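Local atomic coordinates of hypothetical protein, IPT/TIG domain protein (Bacteroides ovatus, PDB entry 4HW6), a protein that is of unknown function but is thought to be an auxiliary nutrient-binding protein, probably recognising carbohydrate, that joins an IPT/TIG domain to a six-bladed beta-propeller. Residues V196-Q201 / R228-C233; H248-S253 / D270-N275; T113-L118 / D133-F138; Y109-F114 / Y390-L395. All blocks are in the same frame, centred on the assembly; numbering follows the deposited sequence.

Contact 1: V196-Q201 / R228-C233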
loop_
_atom_site.group_PDB
_atom_site.type_symbol
_atom_site.label_atom_id
_atom_site.label_comp_id
_atom_site.label_asym_id
_atom_site.label_seq_id
_atom_site.Cartn_x
_atom_site.Cartn_y
_atom_site.Cartn_z
ATOM N N VAL A 196 -3.218 -6.869 -18.305
ATOM C CA VAL A 196 -4.545 -7.451 -18.500
ATOM C C VAL A 196 -5.582 -6.490 -17.952
ATOM O O VAL A 196 -5.400 -5.934 -16.869
ATOM C CB VAL A 196 -4.670 -8.794 -17.722
ATOM C CG1 VAL A 196 -5.986 -9.502 -18.031
ATOM C CG2 VAL A 196 -3.494 -9.698 -18.038
ATOM N N VAL A 197 -6.645 -6.250 -18.709
ATOM C CA VAL A 197 -7.752 -5.420 -18.240
ATOM C C VAL A 197 -9.070 -6.135 -18.545
ATOM O O VAL A 197 -9.310 -6.585 -19.684
ATOM C CB VAL A 197 -7.766 -4.040 -18.919
ATOM C CG1 VAL A 197 -8.940 -3.210 -18.404
ATOM C CG2 VAL A 197 -6.447 -3.294 -18.703
ATOM N N VAL A 198 -9.919 -6.229 -17.534
ATOM C CA VAL A 198 -11.221 -6.854 -17.680
ATOM C C VAL A 198 -12.240 -5.809 -18.083
ATOM O O VAL A 198 -12.292 -4.741 -17.484
ATOM C CB VAL A 198 -11.651 -7.550 -16.367
ATOM C CG1 VAL A 198 -13.118 -8.027 -16.461
ATOM C CG2 VAL A 198 -10.723 -8.724 -16.113
ATOM N N ASP A 199 -13.054 -6.104 -19.099
ATOM C CA ASP A 199 -14.203 -5.274 -19.476
ATOM C C ASP A 199 -15.455 -6.008 -18.999
ATOM O O ASP A 199 -15.712 -7.116 -19.456
ATOM C CB ASP A 199 -14.267 -5.120 -20.982
ATOM C CG ASP A 199 -15.367 -4.155 -21.464
ATOM O OD1 ASP A 199 -15.977 -3.401 -20.647
ATOM O OD2 ASP A 199 -15.570 -4.102 -22.712
ATOM N N ASP A 200 -16.210 -5.395 -18.093
ATOM C CA ASP A 200 -17.479 -5.954 -17.608
ATOM C C ASP A 200 -18.589 -5.488 -18.545
ATOM O O ASP A 200 -19.019 -4.322 -18.477
ATOM C CB ASP A 200 -17.737 -5.497 -16.168
ATOM C CG ASP A 200 -19.097 -5.956 -15.624
ATOM O OD1 ASP A 200 -19.827 -6.733 -16.288
ATOM O OD2 ASP A 200 -19.437 -5.496 -14.521
ATOM N N GLN A 201 -19.002 -6.368 -19.456
ATOM C CA GLN A 201 -19.968 -6.008 -20.496
ATOM C C GLN A 201 -20.955 -7.153 -20.733
ATOM O O GLN A 201 -20.705 -8.293 -20.369
ATOM C CB GLN A 201 -19.270 -5.565 -21.790
ATOM C CG GLN A 201 -18.333 -6.603 -22.413
ATOM C CD GLN A 201 -19.091 -7.699 -23.138
ATOM O OE1 GLN A 201 -20.092 -7.439 -23.830
ATOM N NE2 GLN A 201 -18.616 -8.939 -23.002
ATOM N N ARG A 228 -18.903 -12.531 -20.713
ATOM C CA ARG A 228 -19.933 -11.625 -20.296
ATOM C C ARG A 228 -19.926 -11.435 -18.792
ATOM O O ARG A 228 -19.821 -12.395 -18.015
ATOM C CB ARG A 228 -21.262 -12.205 -20.753
ATOM C CG ARG A 228 -22.472 -11.470 -20.236
ATOM C CD ARG A 228 -23.707 -12.053 -20.865
ATOM N NE ARG A 228 -24.887 -11.402 -20.330
ATOM C CZ ARG A 228 -26.103 -11.562 -20.837
ATOM N NH1 ARG A 228 -26.302 -12.370 -21.877
ATOM N NH2 ARG A 228 -27.139 -10.934 -20.287
ATOM N N GLY A 229 -20.099 -10.188 -18.353
ATOM C CA GLY A 229 -20.144 -9.876 -16.924
ATOM C C GLY A 229 -18.918 -10.253 -16.120
ATOM O O GLY A 229 -19.039 -10.635 -14.937
ATOM N N ALA A 230 -17.747 -10.147 -16.737
ATOM C CA ALA A 230 -16.498 -10.471 -16.051
ATOM C C ALA A 230 -16.132 -9.423 -15.019
ATOM O O ALA A 230 -16.288 -8.203 -15.267
ATOM C CB ALA A 230 -15.356 -10.697 -17.057
ATOM N N LYS A 231 -15.595 -9.891 -13.878
ATOM C CA LYS A 231 -15.379 -9.038 -12.704
ATOM C C LYS A 231 -13.945 -8.881 -12.186
ATOM O O LYS A 231 -13.639 -7.912 -11.495
ATOM C CB LYS A 231 -16.213 -9.570 -11.534
ATOM C CG LYS A 231 -17.710 -9.601 -11.773
ATOM C CD LYS A 231 -18.263 -8.224 -12.088
ATOM C CE LYS A 231 -19.783 -8.196 -12.091
ATOM N NZ LYS A 231 -20.250 -6.783 -12.130
ATOM N N THR A 232 -13.087 -9.833 -12.495
ATOM C CA THR A 232 -11.771 -9.925 -11.851
ATOM C C THR A 232 -10.818 -10.709 -12.737
ATOM O O THR A 232 -11.255 -11.481 -13.591
ATOM C CB THR A 232 -11.871 -10.534 -10.419
ATOM O OG1 THR A 232 -10.614 -10.428 -9.725
ATOM C CG2 THR A 232 -12.319 -11.986 -10.433
ATOM N N CYS A 233 -9.521 -10.457 -12.579
ATOM C CA CYS A 233 -8.466 -11.151 -13.348
ATOM C C CYS A 233 -7.253 -11.413 -12.444
ATOM O O CYS A 233 -6.425 -10.536 -12.216
ATOM C CB CYS A 233 -8.033 -10.367 -14.593
ATOM S SG CYS A 233 -7.563 -8.632 -14.371
HETATM O O HOH W 1 -17.505 -8.881 -19.426
#
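Connector 228-233 runs roughly antiparallel to strand 196-199 and the turn after it, end-to-end directions 155° apart, and the CA atoms of Asp200 and Gly229 come within 4.8 Å. One direct backbone bond joins them: Gly229 N to Gln201 O, 2.8 Å long and nearly straight at 167°, the donor lying in the carbonyl plane. Beside it, water 1 accepts from Gln201 N and Ala230 N and sits 2.5 Å from Asp199 O, bridging the two backbones. Asp200 CG is anti to the backbone N (chi1 176°), which brings OD2 to Lys231 NZ at 2.8 Å; the ammonium of this salt bridge comes from above the carboxylate plane and also bonds Asn275 OD1. The connector is the link between two propeller blades, carrying the chain from strand 221-226 of one sheet to strand 234-235 of the next. Val198 meets the connector with both methyls: CG1 lies 3.5 Å from Ala230 CB, while CG2 presses on Cys233 CB at 3.5 Å, tighter than normal carbon contact. Val196 CG1 follows more loosely, 4.1 Å from Cys233 SG. Asp186 OD2 bonds Cys233 N and Thr232 OG1, whereas the backbone N and O of Thr232 and Ala230 O are buried without partners.

Contact 2: H248-S253 / D270-N275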
loop_
_atom_site.group_PDB
_atom_site.type_symbol
_atom_site.label_atom_id
_atom_site.label_comp_id
_atom_site.label_asym_id
_atom_site.label_seq_id
_atom_site.Cartn_x
_atom_site.Cartn_y
_atom_site.Cartn_z
ATOM N N HIS A 248 -23.080 -14.343 -14.511
ATOM C CA HIS A 248 -24.142 -15.324 -14.646
ATOM C C HIS A 248 -23.763 -16.789 -14.403
ATOM O O HIS A 248 -24.577 -17.684 -14.665
ATOM C CB HIS A 248 -24.771 -15.195 -16.018
ATOM C CG HIS A 248 -25.549 -13.936 -16.192
ATOM N ND1 HIS A 248 -26.767 -13.732 -15.576
ATOM C CD2 HIS A 248 -25.281 -12.808 -16.900
ATOM C CE1 HIS A 248 -27.227 -12.537 -15.915
ATOM N NE2 HIS A 248 -26.353 -11.960 -16.725
ATOM N N HIS A 249 -22.563 -17.028 -13.886
ATOM C CA HIS A 249 -22.021 -18.381 -13.754
ATOM C C HIS A 249 -21.395 -18.523 -12.344
ATOM O O HIS A 249 -20.582 -17.683 -11.921
ATOM C CB HIS A 249 -21.013 -18.600 -14.889
ATOM C CG HIS A 249 -21.650 -18.492 -16.238
ATOM N ND1 HIS A 249 -22.376 -19.525 -16.782
ATOM C CD2 HIS A 249 -21.792 -17.440 -17.079
ATOM C CE1 HIS A 249 -22.879 -19.131 -17.948
ATOM N NE2 HIS A 249 -22.544 -17.869 -18.146
ATOM N N ALA A 250 -21.776 -19.573 -11.627
ATOM C CA ALA A 250 -21.238 -19.801 -10.261
ATOM C C ALA A 250 -19.990 -20.682 -10.323
ATOM O O ALA A 250 -20.061 -21.891 -10.063
ATOM C CB ALA A 250 -22.292 -20.461 -9.373
HETATM N N MSE A 251 -18.861 -20.054 -10.614
HETATM C CA MSE A 251 -17.619 -20.787 -10.842
HETATM C C MSE A 251 -16.462 -19.840 -11.024
HETATM O O MSE A 251 -16.650 -18.615 -11.196
HETATM C CB MSE A 251 -17.754 -21.682 -12.099
HETATM C CG MSE A 251 -17.973 -20.893 -13.396
HETATM SE SE MSE A 251 -18.607 -22.001 -14.857
HETATM C CE MSE A 251 -20.227 -22.718 -14.071
ATOM N N ILE A 252 -15.252 -20.402 -10.936
ATOM C CA ILE A 252 -14.070 -19.714 -11.380
ATOM C C ILE A 252 -13.672 -20.331 -12.725
ATOM O O ILE A 252 -13.608 -21.548 -12.877
ATOM C CB ILE A 252 -12.916 -19.863 -10.383
ATOM C CG1 ILE A 252 -13.328 -19.271 -9.037
ATOM C CG2 ILE A 252 -11.629 -19.211 -10.914
ATOM C CD1 ILE A 252 -12.353 -19.602 -7.916
ATOM N N SER A 253 -13.375 -19.446 -13.673
ATOM C CA SER A 253 -12.922 -19.805 -14.992
ATOM C C SER A 253 -11.467 -19.387 -15.143
ATOM O O SER A 253 -10.949 -18.590 -14.330
ATOM C CB SER A 253 -13.772 -19.084 -16.061
ATOM O OG SER A 253 -15.175 -19.380 -15.931
ATOM N N ASP A 270 -20.195 -21.253 -4.698
ATOM C CA ASP A 270 -21.497 -21.370 -4.072
ATOM C C ASP A 270 -22.395 -20.141 -4.316
ATOM O O ASP A 270 -23.540 -20.116 -3.871
ATOM C CB ASP A 270 -21.343 -21.660 -2.566
ATOM C CG ASP A 270 -20.730 -20.504 -1.788
ATOM O OD1 ASP A 270 -20.488 -19.394 -2.320
ATOM O OD2 ASP A 270 -20.481 -20.718 -0.587
ATOM N N THR A 271 -21.862 -19.150 -5.029
ATOM C CA THR A 271 -22.521 -17.855 -5.261
ATOM C C THR A 271 -22.175 -17.343 -6.650
ATOM O O THR A 271 -21.067 -17.514 -7.129
ATOM C CB THR A 271 -22.037 -16.835 -4.200
ATOM O OG1 THR A 271 -22.280 -17.381 -2.900
ATOM C CG2 THR A 271 -22.748 -15.457 -4.302
ATOM N N LYS A 272 -23.147 -16.715 -7.293
ATOM C CA LYS A 272 -22.907 -15.975 -8.534
ATOM C C LYS A 272 -23.681 -14.674 -8.430
ATOM O O LYS A 272 -24.263 -14.363 -7.388
ATOM C CB LYS A 272 -23.369 -16.781 -9.748
ATOM C CG LYS A 272 -24.855 -17.123 -9.770
ATOM C CD LYS A 272 -25.260 -17.827 -11.056
ATOM C CE LYS A 272 -26.734 -18.195 -11.038
ATOM N NZ LYS A 272 -27.141 -18.737 -12.356
ATOM N N GLY A 273 -23.697 -13.905 -9.501
ATOM C CA GLY A 273 -24.560 -12.722 -9.550
ATOM C C GLY A 273 -24.074 -11.590 -8.673
ATOM O O GLY A 273 -24.867 -10.813 -8.138
ATOM N N SER A 274 -22.763 -11.457 -8.541
ATOM C CA SER A 274 -22.179 -10.541 -7.575
ATOM C C SER A 274 -20.743 -10.243 -8.003
ATOM O O SER A 274 -20.214 -10.886 -8.919
ATOM C CB SER A 274 -22.204 -11.196 -6.161
ATOM O OG SER A 274 -22.008 -10.242 -5.129
ATOM N N ASN A 275 -20.123 -9.257 -7.372
ATOM C CA ASN A 275 -18.763 -8.904 -7.688
ATOM C C ASN A 275 -17.847 -9.773 -6.833
ATOM O O ASN A 275 -18.112 -9.975 -5.634
ATOM C CB ASN A 275 -18.491 -7.432 -7.339
ATOM C CG ASN A 275 -18.982 -6.459 -8.393
ATOM O OD1 ASN A 275 -19.616 -6.841 -9.370
ATOM N ND2 ASN A 275 -18.693 -5.183 -8.185
HETATM O O HOH W 2 -19.119 -17.218 -9.092
#
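Lys272 lies alongside the backbone of His248, His249 and Ala250 on the surface of the six-bladed propeller, where loop 270-275 leads from one blade to the next. Its CB lies 3.6 Å from His249 O and 3.9 Å from Ala250 CB, a methyl that points at the loop. CG occupies the crowded position between the backbone N and the carbonyl carbon (chi1 61°), and from there the chain runs out fully extended. CD passes His248 O at 3.7 Å and NZ stays 3.6 Å from the same oxygen, so the ammonium lies beside this carbonyl without a close grip on it. In both histidines the bond from CA to CB points away from the loop, so it is their backbone that meets Lys272.

On the other side of this contact, water 2 sits between two carbonyls, 2.8 Å from Thr271 O and 3.2 Å from His249 O, and can bridge the segments through them. Backbone bonds from Ala250 to Met269 and from Gly273 to Tyr247 hold the two pieces of chain in place from just beyond their ends. Gly273 takes a positive phi (73°), a turn that glycine accommodates readily as the loop heads for strand 276-280. At its opposite end the loop is anchored by Asp270, whose carboxylate bonds the hydroxyls of Tyr291 and Tyr298, and by Thr271 OG1, which bonds His319 NE2. Thr271 OG1 also donates to Asp270 OD1 at 2.8 Å, meeting that oxygen from 51° above the carboxylate plane.

Contact 3: T113-L118 / D133-F138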
loop_
_atom_site.group_PDB
_atom_site.type_symbol
_atom_site.label_atom_id
_atom_site.label_comp_id
_atom_site.label_asym_id
_atom_site.label_seq_id
_atom_site.Cartn_x
_atom_site.Cartn_y
_atom_site.Cartn_z
ATOM N N THR A 113 -2.687 12.647 2.530
ATOM C CA THR A 113 -3.223 12.732 1.170
ATOM C C THR A 113 -2.077 12.857 0.173
ATOM O O THR A 113 -1.275 13.772 0.275
ATOM C CB THR A 113 -4.221 13.900 1.042
ATOM O OG1 THR A 113 -5.290 13.679 1.984
ATOM C CG2 THR A 113 -4.774 13.991 -0.388
ATOM N N PHE A 114 -2.010 11.912 -0.767
ATOM C CA PHE A 114 -0.940 11.813 -1.744
ATOM C C PHE A 114 -1.289 12.511 -3.069
ATOM O O PHE A 114 -0.519 13.348 -3.555
ATOM C CB PHE A 114 -0.608 10.331 -1.961
ATOM C CG PHE A 114 0.432 10.065 -3.021
ATOM C CD1 PHE A 114 1.608 10.789 -3.065
ATOM C CD2 PHE A 114 0.231 9.061 -3.952
ATOM C CE1 PHE A 114 2.557 10.543 -4.057
ATOM C CE2 PHE A 114 1.175 8.804 -4.929
ATOM C CZ PHE A 114 2.325 9.547 -4.982
ATOM N N LEU A 115 -2.449 12.190 -3.636
ATOM C CA LEU A 115 -2.863 12.800 -4.900
ATOM C C LEU A 115 -4.339 13.148 -4.905
ATOM O O LEU A 115 -5.170 12.425 -4.325
ATOM C CB LEU A 115 -2.593 11.857 -6.070
ATOM C CG LEU A 115 -1.150 11.471 -6.370
ATOM C CD1 LEU A 115 -1.117 10.219 -7.233
ATOM C CD2 LEU A 115 -0.406 12.629 -7.038
ATOM N N GLY A 116 -4.644 14.242 -5.606
ATOM C CA GLY A 116 -6.011 14.700 -5.813
ATOM C C GLY A 116 -6.321 15.929 -5.001
ATOM O O GLY A 116 -6.003 15.978 -3.797
ATOM N N LYS A 117 -6.960 16.916 -5.648
ATOM C CA LYS A 117 -7.347 18.163 -4.986
ATOM C C LYS A 117 -8.743 18.535 -5.462
ATOM O O LYS A 117 -9.072 18.352 -6.627
ATOM C CB LYS A 117 -6.363 19.280 -5.324
ATOM C CG LYS A 117 -4.946 18.992 -4.826
ATOM C CD LYS A 117 -3.991 20.068 -5.316
ATOM C CE LYS A 117 -2.599 19.925 -4.720
ATOM N NZ LYS A 117 -1.736 21.046 -5.184
ATOM N N LEU A 118 -9.565 19.009 -4.538
ATOM C CA LEU A 118 -10.929 19.408 -4.841
ATOM C C LEU A 118 -11.112 20.889 -4.495
ATOM O O LEU A 118 -10.251 21.516 -3.864
ATOM C CB LEU A 118 -11.908 18.585 -4.010
ATOM C CG LEU A 118 -12.068 17.087 -4.287
ATOM C CD1 LEU A 118 -10.784 16.312 -4.042
ATOM C CD2 LEU A 118 -13.224 16.560 -3.442
ATOM N N ASP A 133 1.183 17.648 -8.490
ATOM C CA ASP A 133 0.655 18.842 -7.816
ATOM C C ASP A 133 -0.564 19.510 -8.480
ATOM O O ASP A 133 -1.146 20.420 -7.893
ATOM C CB ASP A 133 1.766 19.879 -7.662
ATOM C CG ASP A 133 1.404 20.978 -6.669
ATOM O OD1 ASP A 133 0.970 20.637 -5.545
ATOM O OD2 ASP A 133 1.534 22.166 -7.030
ATOM N N ASP A 134 -0.955 19.062 -9.671
ATOM C CA ASP A 134 -1.952 19.779 -10.484
ATOM C C ASP A 134 -2.603 18.811 -11.492
ATOM O O ASP A 134 -2.435 18.918 -12.717
ATOM C CB ASP A 134 -1.269 20.952 -11.192
ATOM C CG ASP A 134 -2.235 22.073 -11.571
ATOM O OD1 ASP A 134 -3.462 21.898 -11.490
ATOM O OD2 ASP A 134 -1.748 23.142 -11.981
ATOM N N CYS A 135 -3.323 17.844 -10.961
ATOM C CA CYS A 135 -3.910 16.787 -11.784
ATOM C C CYS A 135 -5.362 16.576 -11.360
ATOM O O CYS A 135 -5.860 15.450 -11.391
ATOM C CB CYS A 135 -3.126 15.482 -11.629
ATOM S SG CYS A 135 -3.034 14.846 -9.928
ATOM N N GLY A 136 -6.025 17.658 -10.950
ATOM C CA GLY A 136 -7.432 17.563 -10.557
ATOM C C GLY A 136 -7.655 16.585 -9.429
ATOM O O GLY A 136 -6.809 16.477 -8.532
ATOM N N ALA A 137 -8.784 15.867 -9.489
ATOM C CA ALA A 137 -9.069 14.752 -8.615
ATOM C C ALA A 137 -9.693 13.606 -9.420
ATOM O O ALA A 137 -9.873 13.702 -10.649
ATOM C CB ALA A 137 -9.956 15.182 -7.423
ATOM N N PHE A 138 -10.005 12.520 -8.730
ATOM C CA PHE A 138 -10.259 11.238 -9.385
ATOM C C PHE A 138 -11.691 10.740 -9.220
ATOM O O PHE A 138 -12.189 10.631 -8.097
ATOM C CB PHE A 138 -9.252 10.225 -8.851
ATOM C CG PHE A 138 -7.845 10.739 -8.920
ATOM C CD1 PHE A 138 -7.320 11.135 -10.143
ATOM C CD2 PHE A 138 -7.086 10.908 -7.779
ATOM C CE1 PHE A 138 -6.041 11.648 -10.226
ATOM C CE2 PHE A 138 -5.806 11.410 -7.858
ATOM C CZ PHE A 138 -5.287 11.803 -9.085
#
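Lys117 reaches from the chain just past strand 113-115 across to the start of loop 133-138. Leaving CB, its CG stands anti to the carbonyl carbon and beside the backbone N (chi1 -63°), and every later torsion is extended, so the side chain forms a straight arm. CD comes within 3.9 Å of Asp133 O, and CE closes to 3.5 Å of that oxygen. At the tip NZ is held twice by the same residue: it donates to Asp133 O at 2.8 Å, in the carbonyl plane and on a lone pair, and makes a salt bridge to Asp133 OD1 at 2.8 Å, from 60° above the carboxylate plane.

At the root of the arm, Lys117 N donates to Gly136 O over 2.9 Å from above the carbonyl plane. The neighbouring Gly116, at backbone angles that suit glycine, brings its CA against Gly136 O in a CA-H...O contact, with its N close to Phe138 CE2. Leu115 CB meets the edge of the Phe138 ring in its plane, 3.7 Å from CE2, and Leu118 CD1 rests on Ala137 CB. Phe114 and Leu115 form a classic beta bulge opposite Val426, where strand 109-115 pairs with strand 425-431. Beyond the bulge the contact leans on the next propeller blade: Leu115, Cys135 and Phe138 all touch Val174 of strand 173-177, and Phe138 packs edge-to-face with Trp157 of strand 154-158.

Contact 4: Y109-F114 / Y390-L395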
loop_
_atom_site.group_PDB
_atom_site.type_symbol
_atom_site.label_atom_id
_atom_site.label_comp_id
_atom_site.label_asym_id
_atom_site.label_seq_id
_atom_site.Cartn_x
_atom_site.Cartn_y
_atom_site.Cartn_z
ATOM N N TYR A 109 2.174 5.519 12.514
ATOM C CA TYR A 109 1.755 5.539 11.134
ATOM C C TYR A 109 0.596 6.483 11.065
ATOM O O TYR A 109 -0.233 6.535 11.969
ATOM C CB TYR A 109 1.371 4.149 10.685
ATOM C CG TYR A 109 2.570 3.278 10.466
ATOM C CD1 TYR A 109 3.238 2.712 11.546
ATOM C CD2 TYR A 109 3.061 3.040 9.190
ATOM C CE1 TYR A 109 4.349 1.917 11.359
ATOM C CE2 TYR A 109 4.179 2.241 8.997
ATOM C CZ TYR A 109 4.812 1.689 10.089
ATOM O OH TYR A 109 5.914 0.894 9.923
ATOM N N VAL A 110 0.527 7.241 9.981
ATOM C CA VAL A 110 -0.515 8.208 9.807
ATOM C C VAL A 110 -1.059 8.094 8.393
ATOM O O VAL A 110 -0.368 7.613 7.482
ATOM C CB VAL A 110 -0.015 9.647 10.062
ATOM C CG1 VAL A 110 0.352 9.836 11.528
ATOM C CG2 VAL A 110 1.158 9.980 9.127
ATOM N N VAL A 111 -2.310 8.503 8.232
ATOM C CA VAL A 111 -2.900 8.651 6.922
ATOM C C VAL A 111 -2.611 10.074 6.447
ATOM O O VAL A 111 -2.780 11.045 7.211
ATOM C CB VAL A 111 -4.415 8.391 6.904
ATOM C CG1 VAL A 111 -4.915 8.501 5.462
ATOM C CG2 VAL A 111 -4.788 7.029 7.509
ATOM N N THR A 112 -2.145 10.206 5.201
ATOM C CA THR A 112 -1.947 11.501 4.570
ATOM C C THR A 112 -2.641 11.492 3.186
ATOM O O THR A 112 -3.126 10.450 2.736
ATOM C CB THR A 112 -0.465 11.868 4.395
ATOM O OG1 THR A 112 0.240 10.810 3.729
ATOM C CG2 THR A 112 0.179 12.168 5.728
ATOM N N THR A 113 -2.687 12.647 2.530
ATOM C CA THR A 113 -3.223 12.732 1.170
ATOM C C THR A 113 -2.077 12.857 0.173
ATOM O O THR A 113 -1.275 13.772 0.275
ATOM C CB THR A 113 -4.221 13.900 1.042
ATOM O OG1 THR A 113 -5.290 13.679 1.984
ATOM C CG2 THR A 113 -4.774 13.991 -0.388
ATOM N N PHE A 114 -2.010 11.912 -0.767
ATOM C CA PHE A 114 -0.940 11.813 -1.744
ATOM C C PHE A 114 -1.289 12.511 -3.069
ATOM O O PHE A 114 -0.519 13.348 -3.555
ATOM C CB PHE A 114 -0.608 10.331 -1.961
ATOM C CG PHE A 114 0.432 10.065 -3.021
ATOM C CD1 PHE A 114 1.608 10.789 -3.065
ATOM C CD2 PHE A 114 0.231 9.061 -3.952
ATOM C CE1 PHE A 114 2.557 10.543 -4.057
ATOM C CE2 PHE A 114 1.175 8.804 -4.929
ATOM C CZ PHE A 114 2.325 9.547 -4.982
ATOM N N TYR A 390 -13.318 12.674 5.729
ATOM C CA TYR A 390 -12.003 12.964 5.134
ATOM C C TYR A 390 -11.135 13.689 6.148
ATOM O O TYR A 390 -11.179 14.934 6.278
ATOM C CB TYR A 390 -12.134 13.790 3.861
ATOM C CG TYR A 390 -10.797 14.246 3.323
ATOM C CD1 TYR A 390 -9.817 13.335 2.983
ATOM C CD2 TYR A 390 -10.506 15.617 3.188
ATOM C CE1 TYR A 390 -8.583 13.755 2.511
ATOM C CE2 TYR A 390 -9.287 16.047 2.712
ATOM C CZ TYR A 390 -8.322 15.118 2.368
ATOM O OH TYR A 390 -7.103 15.578 1.893
ATOM N N VAL A 391 -10.368 12.893 6.896
ATOM C CA VAL A 391 -9.475 13.419 7.938
ATOM C C VAL A 391 -8.212 12.604 7.889
ATOM O O VAL A 391 -8.264 11.354 7.925
ATOM C CB VAL A 391 -10.079 13.326 9.370
ATOM C CG1 VAL A 391 -9.090 13.854 10.421
ATOM C CG2 VAL A 391 -11.413 14.058 9.450
ATOM N N ASP A 392 -7.085 13.314 7.798
ATOM C CA ASP A 392 -5.772 12.718 7.827
ATOM C C ASP A 392 -5.318 12.642 9.282
ATOM O O ASP A 392 -5.818 13.385 10.124
ATOM C CB ASP A 392 -4.813 13.530 6.946
ATOM C CG ASP A 392 -4.990 13.229 5.439
ATOM O OD1 ASP A 392 -5.303 12.084 5.083
ATOM O OD2 ASP A 392 -4.790 14.124 4.614
ATOM N N GLY A 393 -4.391 11.743 9.596
ATOM C CA GLY A 393 -3.817 11.687 10.934
ATOM C C GLY A 393 -3.645 10.251 11.403
ATOM O O GLY A 393 -3.539 9.332 10.577
ATOM N N GLU A 394 -3.694 10.056 12.726
ATOM C CA GLU A 394 -3.413 8.760 13.343
ATOM C C GLU A 394 -4.429 7.729 12.893
ATOM O O GLU A 394 -5.613 8.029 12.770
ATOM C CB GLU A 394 -3.480 8.847 14.873
ATOM C CG GLU A 394 -2.562 9.849 15.548
ATOM C CD GLU A 394 -1.104 9.436 15.526
ATOM O OE1 GLU A 394 -0.833 8.229 15.726
ATOM O OE2 GLU A 394 -0.235 10.324 15.331
ATOM N N LEU A 395 -3.963 6.498 12.674
ATOM C CA LEU A 395 -4.749 5.499 11.926
ATOM C C LEU A 395 -6.145 5.243 12.462
ATOM O O LEU A 395 -7.090 5.132 11.676
ATOM C CB LEU A 395 -4.000 4.157 11.883
ATOM C CG LEU A 395 -2.647 4.168 11.181
ATOM C CD1 LEU A 395 -2.143 2.734 10.959
ATOM C CD2 LEU A 395 -2.686 4.913 9.861
HETATM O O HOH W 3 -1.658 5.985 14.313
#
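The tight end of this contact is a set of short polar contacts around Thr113 OG1. Its proton goes to Asp392 OD2 at 2.7 Å, on the syn lone pair of the carboxylate, and Tyr390 OH stands 2.6 Å from the same OG1, which lies in the plane of the tyrosine ring at its edge. Thr113 OG1 is beside its backbone N (chi1 -59°), placing it between these two groups; the Thr113 side chain crosses each of theirs at about a right angle. Asp392 has its other oxygen, OD1, in a salt bridge with Arg427, and Arg425 makes a cation-pi contact with the Tyr390 ring, so strand 425-431 braces both partners.

Next comes the antiparallel hydrogen-bonded pair Val111 and Gly393, with Val111 N to Gly393 O at 2.8 Å, almost straight (167°), and a more bent return bond from Gly393 N to Val111 O at 3.0 Å. Short strand 393-394 thus adds an outer edge to the propeller blade in which strand 109-115 pairs with the C-terminal strand 425-431: the Velcro closure of the ring.

Past the non-hydrogen-bonded pair Val110 and Glu394 the fit loosens. Val110 CG1 keeps 3.9 Å from Glu394 OE2. Water 3 donates to Tyr109 O and to Glu394 OE1. The same water accepts from Leu395 N. Leu395 still packs closely here, its CG 3.5 Å from Tyr109 O and its CD2 3.8 Å from Val111 CG2.

From the N terminus the chain leaves the IPT/TIG domain and enters strand 109-115, where contacts 3 and 4 both begin, sharing Thr113 and Phe114. Contact 3 closes first, a short loop that joins the closing blade to the following one. Contact 1 then closes across the connector out of the blade that ends with strand 221-226, and contact 2 across the connector between the next two blades. These two follow in series and touch each other through Lys231 and Asn275. Contact 4 closes last, encircling contacts 1 and 2 within its 275-residue loop, about 20 Å or more away at the nearest atoms, and brings the late chain back to the first propeller strand.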